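Side-chain contacts in protein DOA1 (Saccharomyces cerevisiae, PDB 3ODT), which probably binds ubiquitin through its WD40 beta-propeller domain and so takes part in regulating the turnover of F-box proteins: residues S284-N287 against L288-F292; S36-G39 against T40-W44; A26-D29 against S30-A33; C66-S69 against E70-L73. One frame throughout, in Å; residues are numbered along the deposited sequence.

Contact 1: residues S284-N287 against L288-F292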
ATOM      1  N   SER A 284      -3.524   1.909 -11.381  1.00  6.15           N
ATOM      2  CA  SER A 284      -4.106   3.190 -11.740  1.00  7.25           C
ATOM      3  C   SER A 284      -5.568   3.128 -12.184  1.00  7.21           C
ATOM      4  O   SER A 284      -6.170   2.043 -12.375  1.00  7.43           O
ATOM      5  CB  SER A 284      -3.235   3.897 -12.779  1.00  9.22           C
ATOM      6  OG  SER A 284      -2.899   3.037 -13.831  1.00 13.14           O
ATOM      7  N   SER A 285      -6.151   4.309 -12.344  1.00  6.93           N
ATOM      8  CA  SER A 285      -7.565   4.423 -12.643  1.00  6.68           C
ATOM      9  C   SER A 285      -7.951   4.051 -14.082  1.00  8.74           C
ATOM     10  O   SER A 285      -9.135   3.953 -14.398  1.00 10.10           O
ATOM     11  CB  SER A 285      -8.020   5.853 -12.384  1.00  8.36           C
ATOM     12  OG  SER A 285      -7.307   6.759 -13.194  1.00  8.02           O
ATOM     13  N   ASP A 286      -6.952   3.863 -14.944  1.00  8.29           N
ATOM     14  CA  ASP A 286      -7.222   3.400 -16.303  1.00 11.28           C
ATOM     15  C   ASP A 286      -7.378   1.881 -16.339  1.00 11.35           C
ATOM     16  O   ASP A 286      -7.421   1.276 -17.399  1.00 11.31           O
ATOM     17  CB  ASP A 286      -6.133   3.861 -17.269  1.00  8.78           C
ATOM     18  CG  ASP A 286      -4.748   3.443 -16.845  1.00  9.46           C
ATOM     19  OD1 ASP A 286      -4.590   2.821 -15.795  1.00 10.27           O
ATOM     20  OD2 ASP A 286      -3.801   3.760 -17.585  1.00 13.54           O
ATOM     21  N   ASN A 287      -7.383   1.275 -15.156  1.00  8.63           N
ATOM     22  CA  ASN A 287      -7.643  -0.156 -14.953  1.00  8.45           C
ATOM     23  C   ASN A 287      -6.449  -1.026 -15.285  1.00  8.51           C
ATOM     24  O   ASN A 287      -6.563  -2.248 -15.382  1.00  8.65           O
ATOM     25  CB  ASN A 287      -8.873  -0.640 -15.727  1.00  9.26           C
ATOM     26  CG  ASN A 287     -10.083   0.287 -15.574  1.00  8.88           C
ATOM     27  OD1 ASN A 287     -10.201   1.104 -14.639  1.00 10.27           O
ATOM     28  ND2 ASN A 287     -11.010   0.144 -16.495  1.00 14.56           N
ATOM     29  N   LEU A 288      -5.301  -0.391 -15.444  1.00  7.50           N
ATOM     30  CA  LEU A 288      -4.068  -1.077 -15.746  1.00 10.01           C
ATOM     31  C   LEU A 288      -3.164  -1.235 -14.520  1.00  7.53           C
ATOM     32  O   LEU A 288      -3.125  -0.376 -13.628  1.00  7.76           O
ATOM     33  CB  LEU A 288      -3.284  -0.301 -16.811  1.00 10.62           C
ATOM     34  CG  LEU A 288      -3.932  -0.256 -18.182  1.00  9.62           C
ATOM     35  CD1 LEU A 288      -3.157   0.671 -19.070  1.00 11.91           C
ATOM     36  CD2 LEU A 288      -4.065  -1.681 -18.760  1.00 12.15           C
ATOM     37  N   VAL A 289      -2.414  -2.320 -14.549  1.00  7.16           N
ATOM     38  CA  VAL A 289      -1.210  -2.466 -13.749  1.00  7.79           C
ATOM     39  C   VAL A 289      -0.025  -2.214 -14.693  1.00  8.14           C
ATOM     40  O   VAL A 289      -0.029  -2.662 -15.847  1.00  9.57           O
ATOM     41  CB  VAL A 289      -1.142  -3.884 -13.142  1.00  8.01           C
ATOM     42  CG1 VAL A 289       0.157  -4.061 -12.411  1.00  9.77           C
ATOM     43  CG2 VAL A 289      -2.334  -4.161 -12.212  1.00 10.40           C
ATOM     44  N   ARG A 290       0.982  -1.497 -14.211  1.00  8.79           N
ATOM     45  CA  ARG A 290       2.219  -1.312 -14.980  1.00  7.14           C
ATOM     46  C   ARG A 290       3.421  -1.690 -14.129  1.00  5.43           C
ATOM     47  O   ARG A 290       3.370  -1.624 -12.907  1.00  7.79           O
ATOM     48  CB  ARG A 290       2.359   0.142 -15.441  1.00  7.95           C
ATOM     49  CG  ARG A 290       1.336   0.609 -16.471  1.00  8.68           C
ATOM     50  CD  ARG A 290       1.573   2.082 -16.704  1.00  9.96           C
ATOM     51  NE  ARG A 290       0.751   2.647 -17.768  1.00 11.17           N
ATOM     52  CZ  ARG A 290      -0.507   3.067 -17.628  1.00 11.42           C
ATOM     53  NH1 ARG A 290      -1.153   2.921 -16.472  1.00 10.83           N
ATOM     54  NH2 ARG A 290      -1.130   3.626 -18.657  1.00 12.72           N
ATOM     55  N   ILE A 291       4.480  -2.157 -14.784  1.00  7.04           N
ATOM     56  CA  ILE A 291       5.742  -2.422 -14.120  1.00  7.01           C
ATOM     57  C   ILE A 291       6.777  -1.545 -14.788  1.00  7.36           C
ATOM     58  O   ILE A 291       6.810  -1.466 -16.021  1.00  8.06           O
ATOM     59  CB  ILE A 291       6.124  -3.888 -14.230  1.00 10.78           C
ATOM     60  CG1 ILE A 291       5.045  -4.742 -13.553  1.00 13.75           C
ATOM     61  CG2 ILE A 291       7.462  -4.133 -13.606  1.00  9.20           C
ATOM     62  CD1 ILE A 291       5.275  -6.161 -13.713  1.00 16.34           C
ATOM     63  N   PHE A 292       7.533  -0.823 -13.979  1.00  6.20           N
ATOM     64  CA  PHE A 292       8.650   0.000 -14.447  1.00  6.42           C
ATOM     65  C   PHE A 292       9.967  -0.565 -13.927  1.00  7.12           C
ATOM     66  O   PHE A 292      10.003  -1.111 -12.838  1.00  7.45           O
ATOM     67  CB  PHE A 292       8.475   1.442 -13.937  1.00  8.12           C
ATOM     68  CG  PHE A 292       7.379   2.180 -14.627  1.00  9.12           C
ATOM     69  CD1 PHE A 292       6.069   2.030 -14.215  1.00  9.81           C
ATOM     70  CD2 PHE A 292       7.654   3.006 -15.696  1.00  9.32           C
ATOM     71  CE1 PHE A 292       5.046   2.688 -14.871  1.00 11.49           C
ATOM     72  CE2 PHE A 292       6.628   3.657 -16.363  1.00 10.16           C
ATOM     73  CZ  PHE A 292       5.333   3.494 -15.955  1.00 10.24           C
TER

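Contact 2: residues S36-G39 against T40-W44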
ATOM      1  N   SER A  36      -9.079  -4.721  -7.472  1.00  6.79           N
ATOM      2  CA  SER A  36      -9.753  -3.726  -8.264  1.00  7.60           C
ATOM      3  C   SER A  36     -11.182  -3.526  -7.801  1.00  9.28           C
ATOM      4  O   SER A  36     -11.775  -4.414  -7.180  1.00  5.46           O
ATOM      5  CB  SER A  36      -9.728  -4.197  -9.734  1.00  6.53           C
ATOM      6  OG  SER A  36     -10.607  -3.483 -10.563  1.00  7.03           O
ATOM      7  N   ARG A  37     -11.763  -2.388  -8.150  1.00  7.16           N
ATOM      8  CA  ARG A  37     -13.196  -2.192  -7.995  1.00  6.99           C
ATOM      9  C   ARG A  37     -14.034  -3.155  -8.843  1.00  7.55           C
ATOM     10  O   ARG A  37     -15.246  -3.255  -8.635  1.00  9.89           O
ATOM     11  CB  ARG A  37     -13.537  -0.757  -8.300  1.00 11.39           C
ATOM     12  CG  ARG A  37     -13.060   0.204  -7.226  1.00 10.92           C
ATOM     13  CD  ARG A  37     -13.137   1.622  -7.758  1.00 10.48           C
ATOM     14  NE  ARG A  37     -14.487   2.042  -8.119  1.00 12.44           N
ATOM     15  CZ  ARG A  37     -15.324   2.667  -7.297  1.00 13.82           C
ATOM     16  NH1 ARG A  37     -14.965   2.935  -6.043  1.00 10.47           N
ATOM     17  NH2 ARG A  37     -16.523   3.033  -7.725  1.00 14.72           N
ATOM     18  N   ASP A  38     -13.407  -3.885  -9.768  1.00  8.23           N
ATOM     19  CA  ASP A  38     -14.116  -4.926 -10.524  1.00  8.68           C
ATOM     20  C   ASP A  38     -14.381  -6.193  -9.685  1.00  7.37           C
ATOM     21  O   ASP A  38     -15.021  -7.129 -10.145  1.00  9.94           O
ATOM     22  CB  ASP A  38     -13.426  -5.265 -11.869  1.00  8.88           C
ATOM     23  CG  ASP A  38     -12.094  -6.004 -11.719  1.00  8.79           C
ATOM     24  OD1 ASP A  38     -11.741  -6.435 -10.605  1.00  8.14           O
ATOM     25  OD2 ASP A  38     -11.396  -6.179 -12.762  1.00 10.07           O
ATOM     26  N   GLY A  39     -13.895  -6.200  -8.449  1.00  7.21           N
ATOM     27  CA  GLY A  39     -14.176  -7.261  -7.518  1.00  8.83           C
ATOM     28  C   GLY A  39     -13.233  -8.448  -7.619  1.00  6.78           C
ATOM     29  O   GLY A  39     -13.446  -9.449  -6.936  1.00  8.22           O
ATOM     30  N   THR A  40     -12.192  -8.334  -8.441  1.00  8.82           N
ATOM     31  CA  THR A  40     -11.274  -9.433  -8.657  1.00  8.79           C
ATOM     32  C   THR A  40      -9.908  -9.197  -8.028  1.00  7.37           C
ATOM     33  O   THR A  40      -9.481  -8.044  -7.827  1.00  6.37           O
ATOM     34  CB  THR A  40     -11.077  -9.772 -10.159  1.00  9.78           C
ATOM     35  OG1 THR A  40     -10.335  -8.731 -10.815  1.00  8.52           O
ATOM     36  CG2 THR A  40     -12.403 -10.004 -10.855  1.00 11.35           C
ATOM     37  N   VAL A  41      -9.256 -10.314  -7.719  1.00  7.92           N
ATOM     38  CA  VAL A  41      -7.836 -10.384  -7.358  1.00  7.25           C
ATOM     39  C   VAL A  41      -7.180 -11.082  -8.531  1.00  7.99           C
ATOM     40  O   VAL A  41      -7.608 -12.166  -8.914  1.00  7.16           O
ATOM     41  CB  VAL A  41      -7.605 -11.268  -6.133  1.00  7.54           C
ATOM     42  CG1 VAL A  41      -6.121 -11.292  -5.763  1.00  8.44           C
ATOM     43  CG2 VAL A  41      -8.454 -10.796  -4.960  1.00  7.89           C
ATOM     44  N   ARG A  42      -6.156 -10.468  -9.102  1.00  7.34           N
ATOM     45  CA  ARG A  42      -5.393 -11.056 -10.192  1.00  9.46           C
ATOM     46  C   ARG A  42      -3.960 -11.274  -9.820  1.00  6.87           C
ATOM     47  O   ARG A  42      -3.327 -10.435  -9.176  1.00  7.63           O
ATOM     48  CB  ARG A  42      -5.504 -10.183 -11.431  1.00  9.75           C
ATOM     49  CG  ARG A  42      -6.893 -10.204 -11.964  1.00 11.96           C
ATOM     50  CD  ARG A  42      -7.072  -9.281 -13.116  1.00 14.13           C
ATOM     51  NE  ARG A  42      -8.496  -8.984 -13.237  1.00 16.67           N
ATOM     52  CZ  ARG A  42      -9.278  -9.351 -14.231  1.00 13.58           C
ATOM     53  NH1 ARG A  42      -8.822 -10.062 -15.239  1.00 19.32           N
ATOM     54  NH2 ARG A  42     -10.537  -8.990 -14.183  1.00 17.25           N
ATOM     55  N   LEU A  43      -3.470 -12.438 -10.215  1.00  7.00           N
ATOM     56  CA  LEU A  43      -2.080 -12.838 -10.073  1.00  7.49           C
ATOM     57  C   LEU A  43      -1.471 -12.820 -11.457  1.00  8.56           C
ATOM     58  O   LEU A  43      -1.978 -13.473 -12.397  1.00  9.25           O
ATOM     59  CB  LEU A  43      -1.995 -14.235  -9.480  1.00  8.43           C
ATOM     60  CG  LEU A  43      -0.583 -14.776  -9.348  1.00  9.69           C
ATOM     61  CD1 LEU A  43       0.235 -13.951  -8.358  1.00 12.62           C
ATOM     62  CD2 LEU A  43      -0.651 -16.223  -8.899  1.00 13.95           C
ATOM     63  N   TRP A  44      -0.388 -12.063 -11.581  1.00  7.29           N
ATOM     64  CA  TRP A  44       0.315 -11.899 -12.840  1.00  8.81           C
ATOM     65  C   TRP A  44       1.670 -12.581 -12.684  1.00  8.30           C
ATOM     66  O   TRP A  44       2.399 -12.312 -11.713  1.00  9.70           O
ATOM     67  CB  TRP A  44       0.498 -10.402 -13.151  1.00  9.47           C
ATOM     68  CG  TRP A  44      -0.756  -9.563 -13.037  1.00  6.82           C
ATOM     69  CD1 TRP A  44      -1.251  -8.974 -11.909  1.00  8.12           C
ATOM     70  CD2 TRP A  44      -1.623  -9.152 -14.108  1.00  7.67           C
ATOM     71  NE1 TRP A  44      -2.390  -8.276 -12.195  1.00  8.41           N
ATOM     72  CE2 TRP A  44      -2.629  -8.352 -13.544  1.00  8.77           C
ATOM     73  CE3 TRP A  44      -1.663  -9.413 -15.474  1.00  9.82           C
ATOM     74  CZ2 TRP A  44      -3.655  -7.821 -14.291  1.00  7.86           C
ATOM     75  CZ3 TRP A  44      -2.685  -8.866 -16.227  1.00  8.43           C
ATOM     76  CH2 TRP A  44      -3.676  -8.088 -15.632  1.00  9.96           C
TER

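Contact 3: residues A26-D29 against S30-A33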
ATOM      1  N   ALA A  26       3.932  -6.843  -4.722  1.00  7.06           N
ATOM      2  CA  ALA A  26       4.923  -7.773  -5.195  1.00  8.12           C
ATOM      3  C   ALA A  26       4.808  -9.088  -4.423  1.00  8.31           C
ATOM      4  O   ALA A  26       4.713  -9.113  -3.177  1.00 16.34           O
ATOM      5  CB  ALA A  26       6.307  -7.198  -4.992  1.00 14.05           C
ATOM      6  N   VAL A  27       4.819 -10.182  -5.153  1.00  7.50           N
ATOM      7  CA  VAL A  27       4.863 -11.486  -4.533  1.00  9.89           C
ATOM      8  C   VAL A  27       6.313 -11.967  -4.602  1.00  9.26           C
ATOM      9  O   VAL A  27       6.917 -12.346  -3.593  1.00 11.99           O
ATOM     10  CB  VAL A  27       3.913 -12.438  -5.233  1.00  8.60           C
ATOM     11  CG1 VAL A  27       4.158 -13.868  -4.785  1.00 11.61           C
ATOM     12  CG2 VAL A  27       2.467 -12.007  -4.958  1.00 13.32           C
ATOM     13  N   ASP A  28       6.858 -11.993  -5.812  1.00  7.58           N
ATOM     14  CA  ASP A  28       8.297 -12.151  -6.007  1.00  7.39           C
ATOM     15  C   ASP A  28       8.685 -11.462  -7.311  1.00  7.39           C
ATOM     16  O   ASP A  28       7.837 -10.810  -7.923  1.00  8.09           O
ATOM     17  CB  ASP A  28       8.746 -13.607  -5.923  1.00  9.70           C
ATOM     18  CG  ASP A  28       8.146 -14.494  -6.998  1.00 12.91           C
ATOM     19  OD1 ASP A  28       8.027 -14.090  -8.166  1.00 11.52           O
ATOM     20  OD2 ASP A  28       7.825 -15.656  -6.672  1.00 14.35           O
ATOM     21  N   ASP A  29       9.932 -11.584  -7.755  1.00  6.92           N
ATOM     22  CA  ASP A  29      10.348 -10.872  -8.951  1.00  7.00           C
ATOM     23  C   ASP A  29       9.638 -11.352 -10.230  1.00  8.36           C
ATOM     24  O   ASP A  29       9.737 -10.713 -11.274  1.00 10.89           O
ATOM     25  CB  ASP A  29      11.836 -11.010  -9.157  1.00  8.84           C
ATOM     26  CG  ASP A  29      12.647 -10.307  -8.108  1.00  8.12           C
ATOM     27  OD1 ASP A  29      12.135  -9.487  -7.307  1.00 10.03           O
ATOM     28  OD2 ASP A  29      13.855 -10.604  -8.066  1.00  9.13           O
ATOM     29  N   SER A  30       8.939 -12.475 -10.150  1.00  8.45           N
ATOM     30  CA  SER A  30       8.196 -13.004 -11.290  1.00  7.06           C
ATOM     31  C   SER A  30       6.676 -13.049 -11.068  1.00  6.30           C
ATOM     32  O   SER A  30       5.947 -13.606 -11.888  1.00  8.73           O
ATOM     33  CB  SER A  30       8.673 -14.411 -11.678  1.00  9.64           C
ATOM     34  OG  SER A  30       8.337 -15.381 -10.678  1.00 14.78           O
ATOM     35  N   LYS A  31       6.213 -12.478  -9.973  1.00  7.59           N
ATOM     36  CA  LYS A  31       4.798 -12.561  -9.661  1.00  7.60           C
ATOM     37  C   LYS A  31       4.354 -11.291  -8.952  1.00  8.30           C
ATOM     38  O   LYS A  31       4.961 -10.888  -7.954  1.00  6.91           O
ATOM     39  CB  LYS A  31       4.509 -13.742  -8.720  1.00 10.51           C
ATOM     40  CG  LYS A  31       4.648 -15.123  -9.330  1.00 14.34           C
ATOM     41  CD  LYS A  31       4.158 -16.240  -8.385  1.00 22.15           C
ATOM     42  CE  LYS A  31       4.137 -17.607  -9.074  1.00 26.60           C
ATOM     43  NZ  LYS A  31       5.447 -17.957  -9.650  1.00 40.07           N
ATOM     44  N   VAL A  32       3.261 -10.709  -9.433  1.00  7.11           N
ATOM     45  CA  VAL A  32       2.655  -9.574  -8.772  1.00  7.51           C
ATOM     46  C   VAL A  32       1.148  -9.805  -8.694  1.00  6.98           C
ATOM     47  O   VAL A  32       0.563 -10.555  -9.496  1.00  7.01           O
ATOM     48  CB  VAL A  32       2.982  -8.237  -9.448  1.00 10.49           C
ATOM     49  CG1 VAL A  32       4.507  -8.045  -9.601  1.00 12.96           C
ATOM     50  CG2 VAL A  32       2.294  -8.086 -10.778  1.00 11.71           C
ATOM     51  N   ALA A  33       0.509  -9.120  -7.754  1.00  7.01           N
ATOM     52  CA  ALA A  33      -0.930  -9.244  -7.576  1.00  8.10           C
ATOM     53  C   ALA A  33      -1.596  -7.882  -7.486  1.00  6.62           C
ATOM     54  O   ALA A  33      -0.991  -6.886  -7.081  1.00  7.47           O
ATOM     55  CB  ALA A  33      -1.253 -10.084  -6.364  1.00  8.88           C
TER

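Contact 4: residues C66-S69 against E70-L73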
ATOM      1  N   CYS A  66      -2.393  -7.528   0.358  1.00  6.27           N
ATOM      2  CA  CYS A  66      -1.032  -7.772   0.823  1.00  9.21           C
ATOM      3  C   CYS A  66      -0.737  -9.250   0.642  1.00  6.41           C
ATOM      4  O   CYS A  66      -1.603 -10.025   0.206  1.00  7.85           O
ATOM      5  CB  CYS A  66      -0.815  -7.313   2.266  1.00  9.11           C
ATOM      6  SG  CYS A  66      -1.668  -8.289   3.517  1.00  9.39           S
ATOM      7  N   TYR A  67       0.483  -9.638   0.986  1.00  8.06           N
ATOM      8  CA  TYR A  67       0.942 -10.988   0.721  1.00  8.39           C
ATOM      9  C   TYR A  67       1.586 -11.559   1.986  1.00  7.44           C
ATOM     10  O   TYR A  67       2.522 -10.974   2.536  1.00  9.04           O
ATOM     11  CB  TYR A  67       1.935 -11.006  -0.439  1.00  9.12           C
ATOM     12  CG  TYR A  67       2.515 -12.382  -0.724  1.00  7.68           C
ATOM     13  CD1 TYR A  67       1.684 -13.454  -1.037  1.00  8.15           C
ATOM     14  CD2 TYR A  67       3.892 -12.607  -0.701  1.00 10.35           C
ATOM     15  CE1 TYR A  67       2.187 -14.687  -1.293  1.00  9.58           C
ATOM     16  CE2 TYR A  67       4.403 -13.853  -0.965  1.00 11.67           C
ATOM     17  CZ  TYR A  67       3.538 -14.901  -1.247  1.00  9.17           C
ATOM     18  OH  TYR A  67       4.009 -16.174  -1.508  1.00 12.80           O
ATOM     19  N   ASP A  68       1.017 -12.668   2.460  1.00  8.08           N
ATOM     20  CA  ASP A  68       1.555 -13.437   3.570  1.00  9.47           C
ATOM     21  C   ASP A  68       2.500 -14.450   2.929  1.00  9.95           C
ATOM     22  O   ASP A  68       2.093 -15.427   2.291  1.00  9.56           O
ATOM     23  CB  ASP A  68       0.437 -14.124   4.360  1.00 13.31           C
ATOM     24  CG  ASP A  68       0.954 -15.089   5.442  1.00 14.71           C
ATOM     25  OD1 ASP A  68       2.104 -15.609   5.347  1.00 14.71           O
ATOM     26  OD2 ASP A  68       0.176 -15.366   6.396  1.00 17.90           O
ATOM     27  N   SER A  69       3.789 -14.176   3.087  1.00 11.50           N
ATOM     28  CA  SER A  69       4.839 -14.915   2.415  1.00 13.95           C
ATOM     29  C   SER A  69       5.148 -16.284   3.049  1.00 16.66           C
ATOM     30  O   SER A  69       5.860 -17.106   2.456  1.00 17.09           O
ATOM     31  CB  SER A  69       6.106 -14.057   2.394  1.00 17.06           C
ATOM     32  OG  SER A  69       6.417 -13.548   3.695  1.00 23.25           O
ATOM     33  N   GLU A  70       4.650 -16.558   4.242  1.00 13.72           N
ATOM     34  CA  GLU A  70       4.865 -17.913   4.781  1.00 12.83           C
ATOM     35  C   GLU A  70       3.712 -18.858   4.389  1.00 11.42           C
ATOM     36  O   GLU A  70       3.946 -19.968   3.891  1.00 16.88           O
ATOM     37  CB  GLU A  70       5.138 -17.895   6.300  1.00 15.47           C
ATOM     38  CG  GLU A  70       6.563 -17.369   6.623  1.00 15.05           C
ATOM     39  CD  GLU A  70       6.997 -17.535   8.068  1.00 13.15           C
ATOM     40  OE1 GLU A  70       6.212 -18.075   8.892  1.00 13.68           O
ATOM     41  OE2 GLU A  70       8.150 -17.113   8.382  1.00 13.72           O
ATOM     42  N   LYS A  71       2.470 -18.406   4.568  1.00 10.58           N
ATOM     43  CA  LYS A  71       1.305 -19.168   4.122  1.00 12.52           C
ATOM     44  C   LYS A  71       1.111 -19.115   2.592  1.00  9.97           C
ATOM     45  O   LYS A  71       0.373 -19.929   2.019  1.00 14.36           O
ATOM     46  CB  LYS A  71       0.046 -18.669   4.831  1.00 14.39           C
ATOM     47  CG  LYS A  71      -0.026 -18.989   6.323  1.00 17.37           C
ATOM     48  CD  LYS A  71      -1.365 -18.548   6.845  1.00 25.96           C
ATOM     49  CE  LYS A  71      -1.526 -18.786   8.343  1.00 35.26           C
ATOM     50  NZ  LYS A  71      -2.036 -20.160   8.557  1.00 48.47           N
ATOM     51  N   GLU A  72       1.788 -18.169   1.956  1.00  8.02           N
ATOM     52  CA  GLU A  72       1.679 -17.907   0.512  1.00  9.93           C
ATOM     53  C   GLU A  72       0.234 -17.642   0.150  1.00  9.89           C
ATOM     54  O   GLU A  72      -0.325 -18.238  -0.781  1.00 10.66           O
ATOM     55  CB  GLU A  72       2.296 -19.061  -0.295  1.00  9.07           C
ATOM     56  CG  GLU A  72       3.739 -19.302   0.146  1.00  9.74           C
ATOM     57  CD  GLU A  72       4.563 -20.145  -0.808  1.00 13.76           C
ATOM     58  OE1 GLU A  72       4.183 -20.311  -1.983  1.00 15.25           O
ATOM     59  OE2 GLU A  72       5.627 -20.608  -0.395  1.00 16.19           O
ATOM     60  N   LEU A  73      -0.345 -16.687   0.875  1.00  7.70           N
ATOM     61  CA  LEU A  73      -1.691 -16.231   0.648  1.00  7.40           C
ATOM     62  C   LEU A  73      -1.709 -14.778   0.262  1.00  8.31           C
ATOM     63  O   LEU A  73      -1.052 -13.946   0.891  1.00  7.72           O
ATOM     64  CB  LEU A  73      -2.559 -16.360   1.882  1.00 12.42           C
ATOM     65  CG  LEU A  73      -2.829 -17.787   2.340  1.00 12.76           C
ATOM     66  CD1 LEU A  73      -3.551 -17.745   3.680  1.00 17.47           C
ATOM     67  CD2 LEU A  73      -3.623 -18.550   1.306  1.00 19.34           C
TER

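Contact 1: residues S284-N287 against L288-F292
D286 OD2 receives both terminal nitrogens of R290, NH2 at 2.9 Å and NH1 at 3.0 Å, in an end-on salt bridge that ties the type I turn S284-N287 to the strand leaving it. This turn joins strands 280-284 and 289-293 of the propeller blade that also takes in strand 9-14 from the start of the chain and thereby closes the ring. The carboxylate and guanidinium planes lie only 18° apart. NH1 uses the syn lone pair of OD2, whereas NH2 comes in nearly along the C-O axis. R290 reaches the turn because its chain is extended from CG to NE, a length that arginine offers together with a flat, two-pronged end. The other oxygen, D286 OD1, looks back into the turn: S284 OG donates to it at 2.6 Å, and L288 N adds a weak bond of 3.3 Å. A small serine suits this buried corner, where its hydroxyl can hold the aspartate's rotation. The backbone closes the loop with S284 N bonded to L288 O at 3.2 Å. N287 takes up a left-handed backbone conformation (phi 78°), which asparagine tolerates well, and with S285 and D20 it forms the calcium site. Leucine gives R290 an apolar cover: L288 CD1 sits 3.4 Å above one guanidinium face, offset toward the rim, and approaches D286 OD2 to 3.5 Å.

Contact 2: residues S36-G39 against T40-W44
S36 opens the type I turn S36-G39 with a weak bond from its backbone N to T40 O, 3.4 Å, while its OG accepts from D38 N at 2.9 Å as an ST turn. R37 takes no part in the turn's own side-chain bonds and meets F61 in a cation-pi contact. D38 carries most of the contact; with H17, S34 and W44 it fits the Asp-His-Ser/Thr-Trp structural tetrad of WD40 repeats. Its OD1 takes T40 OG1 at 2.7 Å and T40 N at 2.9 Å, both from one face of the carboxylate. Threonine fits because chi1 70° sets OG1 between the backbone N and the carbonyl carbon, near enough to its own N-H for both to reach one oxygen. D38 OD2 makes a longer salt bridge with R42 NH2, 3.3 Å, met 44° out of the carboxylate plane, and R42 NE steadies the group by donating to T40 OG1 at 3.1 Å. At G39 the positive phi would jam a side chain against the preceding carbonyl, so glycine belongs here. The turn links strands 31-36 and 40-46, beside strand 50-57; H17 ND1 and D18 N reach D38 OD2 from the loop before strand 21-26, while W44 NE1 bonds S34 OG on strand 31-36.

Contact 3: residues A26-D29 against S30-A33
K31 O accepts two backbone donors, V27 N at 2.9 Å and D28 N at 3.1 Å, the signature of a classic beta bulge in the hairpin between strands 21-26 and 31-36 of a propeller blade. The extra residue on the V27 side shifts the register by one between the A26-V32 and D28-K31 pairs. Beyond the bulge the chain reverses in a type I turn, D28 to K31, and K31 N returns a bond to D28 O at 3.1 Å. The side chain of D28 secures the bend as an Asx turn: with CG lodged between backbone N and carbonyl carbon (chi1 63°), OD1 receives S30 N at 2.7 Å and S30 OG at 2.8 Å, on the anti and syn sides respectively. Aspartate is short enough for this, and serine supplies the second donor next to the first. K31 runs its methylenes past the same carboxylate, but NZ stays 4.5 Å from D28 OD2, too far for a salt bridge; its charge may still favour the ionised acid.

Further out, D29 OD1 bonds S276 OG and A26 N bonds D273 OD2, tying the hairpin to the preceding blade. On the side of the next blade, V27 and A33 both rest on L74. Small and branched apolar groups suit that seam, where V27 CG2 lies 4.4 Å from A33 CB.

Contact 4: residues C66-S69 against E70-L73
With chi1 at 173°, D68 swings its CG opposite its own backbone N, and the carboxylate comes to lie over the loop that follows. There OD1 collects two amides, E70 N at 2.9 Å and K71 N at 2.9 Å. The first arrives nearly along the C-O axis, the second from 54° above the carboxylate plane. Y67, likewise trans at chi1 (177°), sends its ring along the other side of the hairpin, where it runs beside E72 and points the same way. The phenol oxygen OH touches E72 CG at 3.5 Å, and ring atom CD1 comes within 3.4 Å of L73 O.

This bend joins strands 62-68 and 73-78, and its backbone forms a G1 beta bulge in which E72 and L73 both face D68. The hydrogen-bonded pair is D68 N to L73 O, 2.9 Å, and L73 N to D68 O, 3.1 Å. E72 holds the left-handed conformation that such a bulge demands, and its carboxylate lies at the exposed end of the hairpin. L73 shares a face of the sheet with D68 and also touches Y98, an apolar role that leucine fills well; Y67 packs on V27 and L88.

K71 lays its methylenes by the aspartate, CD being 3.6 Å from D68 OD2, although NZ turns off to 5.7 Å. The grip on the carboxylate of the buried D68 is therefore made by backbone amides rather than by a salt bridge. Two N-H groups on OD1 would be expected to favour the ionised aspartate, and the same two bonds hold E70 and K71 to their course round the loop.

How the contacts relate
Contacts 2 and 3 belong to one blade: strands 31-36 and 40-46 lie side by side, and W44 N probably bonds V32 O. Contact 1 comes from the blade before, touching contact 2 where V289 CG2 packs against W44 NE1. Contact 4 lies in the blade after and meets contact 3 through V27 CG1 and Y67 CZ. Every one is a strand-to-strand turn held by an aspartate. Contact 2 is buried, contacts 1 and 3 partly so, and contact 4 has the most exposed loop. Backbone amides reach the aspartate in all four, and a hydroxyl in contacts 1, 2 and 3; an added arginine salt bridge sets contacts 1 and 2 apart, a beta bulge contacts 3 and 4.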